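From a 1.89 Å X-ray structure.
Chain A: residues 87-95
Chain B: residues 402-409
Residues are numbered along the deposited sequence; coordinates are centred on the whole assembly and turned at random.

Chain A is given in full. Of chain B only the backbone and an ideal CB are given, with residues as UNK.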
ATOM      1  N   ASN A  87       4.923 -16.237 -10.326  1.00 23.44           N
ATOM      2  CA  ASN A  87       4.642 -15.059 -11.132  1.00 24.97           C
ATOM      3  C   ASN A  87       5.260 -13.796 -10.545  1.00 27.40           C
ATOM      4  O   ASN A  87       5.185 -13.544  -9.340  1.00 26.12           O
ATOM      5  CB  ASN A  87       3.136 -14.860 -11.282  1.00 26.59           C
ATOM      6  CG  ASN A  87       2.798 -13.660 -12.141  1.00 30.27           C
ATOM      7  OD1 ASN A  87       3.325 -13.507 -13.242  1.00 33.02           O
ATOM      8  ND2 ASN A  87       1.933 -12.788 -11.634  1.00 27.88           N
ATOM      9  N   LYS A  88       5.872 -12.998 -11.424  1.00 25.63           N
ATOM     10  CA  LYS A  88       6.210 -11.610 -11.117  1.00 28.55           C
ATOM     11  C   LYS A  88       5.586 -10.684 -12.151  1.00 30.72           C
ATOM     12  O   LYS A  88       4.692  -9.907 -11.809  1.00 31.87           O
ATOM     13  CB  LYS A  88       7.727 -11.424 -11.042  1.00 31.45           C
ATOM     14  CG  LYS A  88       8.425 -12.376 -10.086  1.00 34.19           C
ATOM     15  CD  LYS A  88       8.843 -11.668  -8.810  1.00 39.51           C
ATOM     16  CE  LYS A  88       9.699 -12.570  -7.938  1.00 39.44           C
ATOM     17  NZ  LYS A  88       9.033 -13.873  -7.675  1.00 39.31           N
ATOM     18  N   ALA A  89       6.009 -10.754 -13.416  1.00 31.76           N
ATOM     19  CA  ALA A  89       5.476  -9.899 -14.469  1.00 25.89           C
ATOM     20  C   ALA A  89       5.005 -10.711 -15.671  1.00 28.39           C
ATOM     21  O   ALA A  89       4.972 -10.203 -16.795  1.00 32.06           O
ATOM     22  CB  ALA A  89       6.511  -8.862 -14.903  1.00 28.07           C
ATOM     23  N   SER A  90       4.640 -11.978 -15.459  1.00 26.60           N
ATOM     24  CA  SER A  90       4.164 -12.800 -16.567  1.00 29.41           C
ATOM     25  C   SER A  90       2.775 -12.392 -17.041  1.00 28.29           C
ATOM     26  O   SER A  90       2.421 -12.672 -18.192  1.00 31.88           O
ATOM     27  CB  SER A  90       4.159 -14.280 -16.172  1.00 27.12           C
ATOM     28  OG  SER A  90       5.465 -14.736 -15.864  1.00 35.45           O
ATOM     29  N   PHE A  91       1.988 -11.734 -16.193  1.00 26.23           N
ATOM     30  CA  PHE A  91       0.608 -11.392 -16.502  1.00 22.93           C
ATOM     31  C   PHE A  91       0.442  -9.879 -16.571  1.00 23.94           C
ATOM     32  O   PHE A  91       1.108  -9.131 -15.851  1.00 25.41           O
ATOM     33  CB  PHE A  91      -0.359 -11.974 -15.457  1.00 24.75           C
ATOM     34  CG  PHE A  91      -0.210 -13.457 -15.242  1.00 24.27           C
ATOM     35  CD1 PHE A  91       0.088 -14.302 -16.299  1.00 27.19           C
ATOM     36  CD2 PHE A  91      -0.380 -14.007 -13.982  1.00 25.22           C
ATOM     37  CE1 PHE A  91       0.223 -15.667 -16.101  1.00 25.87           C
ATOM     38  CE2 PHE A  91      -0.248 -15.371 -13.778  1.00 22.92           C
ATOM     39  CZ  PHE A  91       0.054 -16.201 -14.839  1.00 27.11           C
ATOM     40  N   ASP A  92      -0.443  -9.436 -17.461  1.00 26.06           N
ATOM     41  CA  ASP A  92      -0.715  -8.016 -17.630  1.00 26.00           C
ATOM     42  C   ASP A  92      -1.647  -7.505 -16.537  1.00 24.48           C
ATOM     43  O   ASP A  92      -2.540  -8.215 -16.069  1.00 20.47           O
ATOM     44  CB  ASP A  92      -1.341  -7.743 -18.997  1.00 28.41           C
ATOM     45  CG  ASP A  92      -0.386  -8.007 -20.146  1.00 30.03           C
ATOM     46  OD1 ASP A  92       0.832  -8.150 -19.902  1.00 32.40           O
ATOM     47  OD2 ASP A  92      -0.859  -8.068 -21.298  1.00 29.77           O
ATOM     48  N   TYR A  93      -1.431  -6.256 -16.135  1.00 25.19           N
ATOM     49  CA  TYR A  93      -2.279  -5.581 -15.166  1.00 22.65           C
ATOM     50  C   TYR A  93      -2.865  -4.320 -15.790  1.00 22.33           C
ATOM     51  O   TYR A  93      -2.411  -3.851 -16.837  1.00 23.89           O
ATOM     52  CB  TYR A  93      -1.500  -5.233 -13.889  1.00 18.51           C
ATOM     53  CG  TYR A  93      -1.000  -6.447 -13.136  1.00 18.61           C
ATOM     54  CD1 TYR A  93      -1.836  -7.529 -12.891  1.00 19.61           C
ATOM     55  CD2 TYR A  93       0.309  -6.515 -12.679  1.00 18.45           C
ATOM     56  CE1 TYR A  93      -1.385  -8.644 -12.207  1.00 20.92           C
ATOM     57  CE2 TYR A  93       0.770  -7.623 -11.993  1.00 19.49           C
ATOM     58  CZ  TYR A  93      -0.082  -8.684 -11.759  1.00 21.79           C
ATOM     59  OH  TYR A  93       0.372  -9.788 -11.077  1.00 24.40           O
ATOM     60  N   GLY A  94      -3.889  -3.778 -15.138  1.00 20.27           N
ATOM     61  CA  GLY A  94      -4.576  -2.592 -15.611  1.00 19.38           C
ATOM     62  C   GLY A  94      -5.963  -2.850 -16.152  1.00 21.25           C
ATOM     63  O   GLY A  94      -6.723  -1.892 -16.351  1.00 19.57           O
ATOM     64  N   SER A  95      -6.311  -4.109 -16.401  1.00 19.16           N
ATOM     65  CA  SER A  95      -7.649  -4.500 -16.815  1.00 19.55           C
ATOM     66  C   SER A  95      -7.809  -5.977 -16.498  1.00 18.72           C
ATOM     67  O   SER A  95      -6.828  -6.725 -16.473  1.00 18.36           O
ATOM     68  CB  SER A  95      -7.888  -4.235 -18.306  1.00 26.48           C
ATOM     69  OG  SER A  95      -7.048  -5.047 -19.107  1.00 24.27           O
TER
ATOM     70  N   UNK B 402       6.024   0.644 -17.376  1.00 22.52           N
ATOM     71  CA  UNK B 402       5.983   1.634 -16.301  1.00 19.78           C
ATOM     72  C   UNK B 402       5.248   1.083 -15.083  1.00 19.37           C
ATOM     73  O   UNK B 402       5.718   1.212 -13.946  1.00 19.70           O
ATOM     74  CB  UNK B 402       5.312   2.921 -16.784  1.00 19.78           C
ATOM     75  N   UNK B 403       4.093   0.451 -15.300  1.00 18.21           N
ATOM     76  CA  UNK B 403       3.319  -0.080 -14.180  1.00 18.05           C
ATOM     77  C   UNK B 403       4.052  -1.228 -13.495  1.00 19.95           C
ATOM     78  O   UNK B 403       4.133  -1.277 -12.263  1.00 18.93           O
ATOM     79  CB  UNK B 403       1.944  -0.549 -14.659  1.00 18.05           C
ATOM     80  N   UNK B 404       4.583  -2.168 -14.282  1.00 17.97           N
ATOM     81  CA  UNK B 404       5.311  -3.290 -13.700  1.00 18.78           C
ATOM     82  C   UNK B 404       6.545  -2.815 -12.944  1.00 19.32           C
ATOM     83  O   UNK B 404       6.910  -3.393 -11.915  1.00 21.67           O
ATOM     84  CB  UNK B 404       5.714  -4.285 -14.790  1.00 18.78           C
ATOM     85  N   UNK B 405       7.209  -1.774 -13.450  1.00 20.73           N
ATOM     86  CA  UNK B 405       8.339  -1.195 -12.728  1.00 16.51           C
ATOM     87  C   UNK B 405       7.909  -0.698 -11.352  1.00 17.80           C
ATOM     88  O   UNK B 405       8.538  -1.018 -10.340  1.00 15.20           O
ATOM     89  CB  UNK B 405       8.957  -0.050 -13.533  1.00 16.51           C
ATOM     90  N   UNK B 406       6.835   0.094 -11.301  1.00 17.72           N
ATOM     91  CA  UNK B 406       6.354   0.617 -10.025  1.00 16.93           C
ATOM     92  C   UNK B 406       5.929  -0.496  -9.076  1.00 18.06           C
ATOM     93  O   UNK B 406       6.079  -0.361  -7.857  1.00 19.79           O
ATOM     94  CB  UNK B 406       5.183   1.574 -10.257  1.00 16.93           C
ATOM     95  N   UNK B 407       5.403  -1.600  -9.610  1.00 17.28           N
ATOM     96  CA  UNK B 407       4.920  -2.673  -8.745  1.00 18.71           C
ATOM     97  C   UNK B 407       6.070  -3.473  -8.145  1.00 17.05           C
ATOM     98  O   UNK B 407       5.986  -3.919  -6.994  1.00 22.39           O
ATOM     99  CB  UNK B 407       3.991  -3.604  -9.527  1.00 18.71           C
ATOM    100  N   UNK B 408       7.151  -3.673  -8.903  1.00 18.66           N
ATOM    101  CA  UNK B 408       8.192  -4.606  -8.498  1.00 21.36           C
ATOM    102  C   UNK B 408       9.496  -3.960  -8.052  1.00 19.20           C
ATOM    103  O   UNK B 408      10.301  -4.636  -7.405  1.00 18.28           O
ATOM    104  CB  UNK B 408       8.485  -5.561  -9.657  1.00 21.36           C
ATOM    105  N   UNK B 409       9.731  -2.688  -8.372  1.00 20.07           N
ATOM    106  CA  UNK B 409      10.981  -2.046  -7.978  1.00 17.18           C
ATOM    107  C   UNK B 409      11.014  -1.859  -6.466  1.00 19.21           C
ATOM    108  O   UNK B 409      10.115  -1.239  -5.889  1.00 20.07           O
ATOM    109  CB  UNK B 409      11.149  -0.702  -8.689  1.00 17.18           C
TER

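Residues 402 to 408 of chain B form the end of a helix that packs against an irregular stretch of chain A, with 320 Å² buried between the two. Spacings of three and four residues bring positions 403, 404, 407 and 408 toward chain A, while the others lie out of its reach.

Position 402 has helical backbone angles, and its ideal CB has nothing of chain A within 5.5 Å. Chain A sets no preference here beyond a residue content in a helix; the deposited residue is Ile B402, which makes no contact.

At position 403 the CA-to-CB bond points toward chain A, and the nearest backbone there is that of Tyr A93. The CB itself has no close neighbour, so a side chain must extend to reach the CB of Tyr A93 and the start of Gly A94. That surface is apolar, and leucine, methionine or isoleucine would suit it. The residue is Leu B403, with chi1 t and chi2 p; its CD2 lies 3.7 Å from Tyr A93 CB and also approaches the backbone at Gly A94, where no side chain intervenes.

Position 404 is the most closely approached by chain A at the level of CB, 4.6 Å from Ala A89 CB. The small alanine leaves room beside it, and the carbonyl oxygens of Lys A88 and Phe A91 offer acceptors nearby. A medium or long side chain carrying a donor would be favoured, such as glutamine, lysine or arginine, although an apolar one could still pack on Ala A89. It is Gln B404. Both chi1 and chi2 are m, folding the amide in between Ala A89 and Tyr A93. Gln B404 NE2 donates a weak hydrogen bond to Phe A91 O at 3.2 Å, with an angle of only 121°, and sits 3.3 Å from Tyr A93 CD2. Gln B404 OE1 rests 3.4 Å from Ala A89 CB.

Positions 405 and 406 carry their CB atoms out of chain A's reach, and many helix-compatible residues would do. They are Phe B405 and Leu B406, neither of which touches chain A.

Position 407 again points toward chain A, across a gap from the ring of Tyr A93. An extended apolar side chain, leucine or methionine, could bridge it. Leu B407 does so in the m, t conformation, placing CD1 3.5 Å from Tyr A93 CD2, so that this tyrosine packs against leucines one helical turn apart.

Position 408 also points toward chain A, with the carbonyl oxygen of Lys A88 ahead of it and no side chain of chain A close to its CB. A reaching polar group would fit, as in histidine, glutamine, arginine or lysine. It is His B408, with chi1 m. His B408 NE2 comes within 2.8 Å of Lys A88 O, and His B408 NE2 donates a weak intrahelical hydrogen bond to Gln B404 OE1 at 3.0 Å, linking the two polar side chains.

Position 409 is the first to leave helical angles and meets nothing of chain A, so chain A sets no preference and many residues would do; it is Ala B409.

Chain B (402-409) ILQFLLHA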
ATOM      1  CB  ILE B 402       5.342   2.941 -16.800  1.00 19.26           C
ATOM      2  CG1 ILE B 402       6.273   3.643 -17.789  1.00 21.17           C
ATOM      3  CG2 ILE B 402       5.032   3.866 -15.631  1.00 18.88           C
ATOM      4  CD1 ILE B 402       5.584   4.689 -18.622  1.00 25.45           C
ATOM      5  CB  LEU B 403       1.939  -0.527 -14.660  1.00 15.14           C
ATOM      6  CG  LEU B 403       1.089  -1.326 -13.667  1.00 19.42           C
ATOM      7  CD1 LEU B 403       0.840  -0.535 -12.392  1.00 17.17           C
ATOM      8  CD2 LEU B 403      -0.225  -1.741 -14.311  1.00 16.24           C
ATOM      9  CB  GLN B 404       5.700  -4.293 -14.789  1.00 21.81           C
ATOM     10  CG  GLN B 404       4.519  -4.925 -15.516  1.00 24.00           C
ATOM     11  CD  GLN B 404       3.808  -5.982 -14.692  1.00 25.52           C
ATOM     12  OE1 GLN B 404       4.338  -6.475 -13.696  1.00 23.27           O
ATOM     13  NE2 GLN B 404       2.601  -6.346 -15.113  1.00 27.63           N
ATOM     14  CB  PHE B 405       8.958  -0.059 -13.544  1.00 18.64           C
ATOM     15  CG  PHE B 405       9.911   0.799 -12.760  1.00 13.85           C
ATOM     16  CD1 PHE B 405      11.226   0.407 -12.582  1.00 14.49           C
ATOM     17  CD2 PHE B 405       9.492   1.996 -12.204  1.00 15.78           C
ATOM     18  CE1 PHE B 405      12.106   1.192 -11.865  1.00 18.76           C
ATOM     19  CE2 PHE B 405      10.370   2.787 -11.481  1.00 16.40           C
ATOM     20  CZ  PHE B 405      11.676   2.385 -11.310  1.00 16.75           C
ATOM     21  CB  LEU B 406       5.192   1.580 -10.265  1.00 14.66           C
ATOM     22  CG  LEU B 406       5.576   2.894 -10.944  1.00 18.31           C
ATOM     23  CD1 LEU B 406       4.349   3.762 -11.183  1.00 17.57           C
ATOM     24  CD2 LEU B 406       6.611   3.627 -10.110  1.00 19.06           C
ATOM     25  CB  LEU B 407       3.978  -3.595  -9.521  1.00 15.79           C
ATOM     26  CG  LEU B 407       2.605  -3.024  -9.882  1.00 16.89           C
ATOM     27  CD1 LEU B 407       1.846  -3.993 -10.774  1.00 13.92           C
ATOM     28  CD2 LEU B 407       1.803  -2.705  -8.627  1.00 19.84           C
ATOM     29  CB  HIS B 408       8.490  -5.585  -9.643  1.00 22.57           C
ATOM     30  CG  HIS B 408       7.297  -6.381 -10.071  1.00 21.61           C
ATOM     31  ND1 HIS B 408       6.679  -7.294  -9.245  1.00 25.29           N
ATOM     32  CD2 HIS B 408       6.596  -6.388 -11.229  1.00 23.49           C
ATOM     33  CE1 HIS B 408       5.653  -7.835  -9.878  1.00 26.08           C
ATOM     34  NE2 HIS B 408       5.582  -7.303 -11.085  1.00 26.62           N
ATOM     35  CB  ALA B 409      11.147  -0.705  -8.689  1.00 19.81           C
TER
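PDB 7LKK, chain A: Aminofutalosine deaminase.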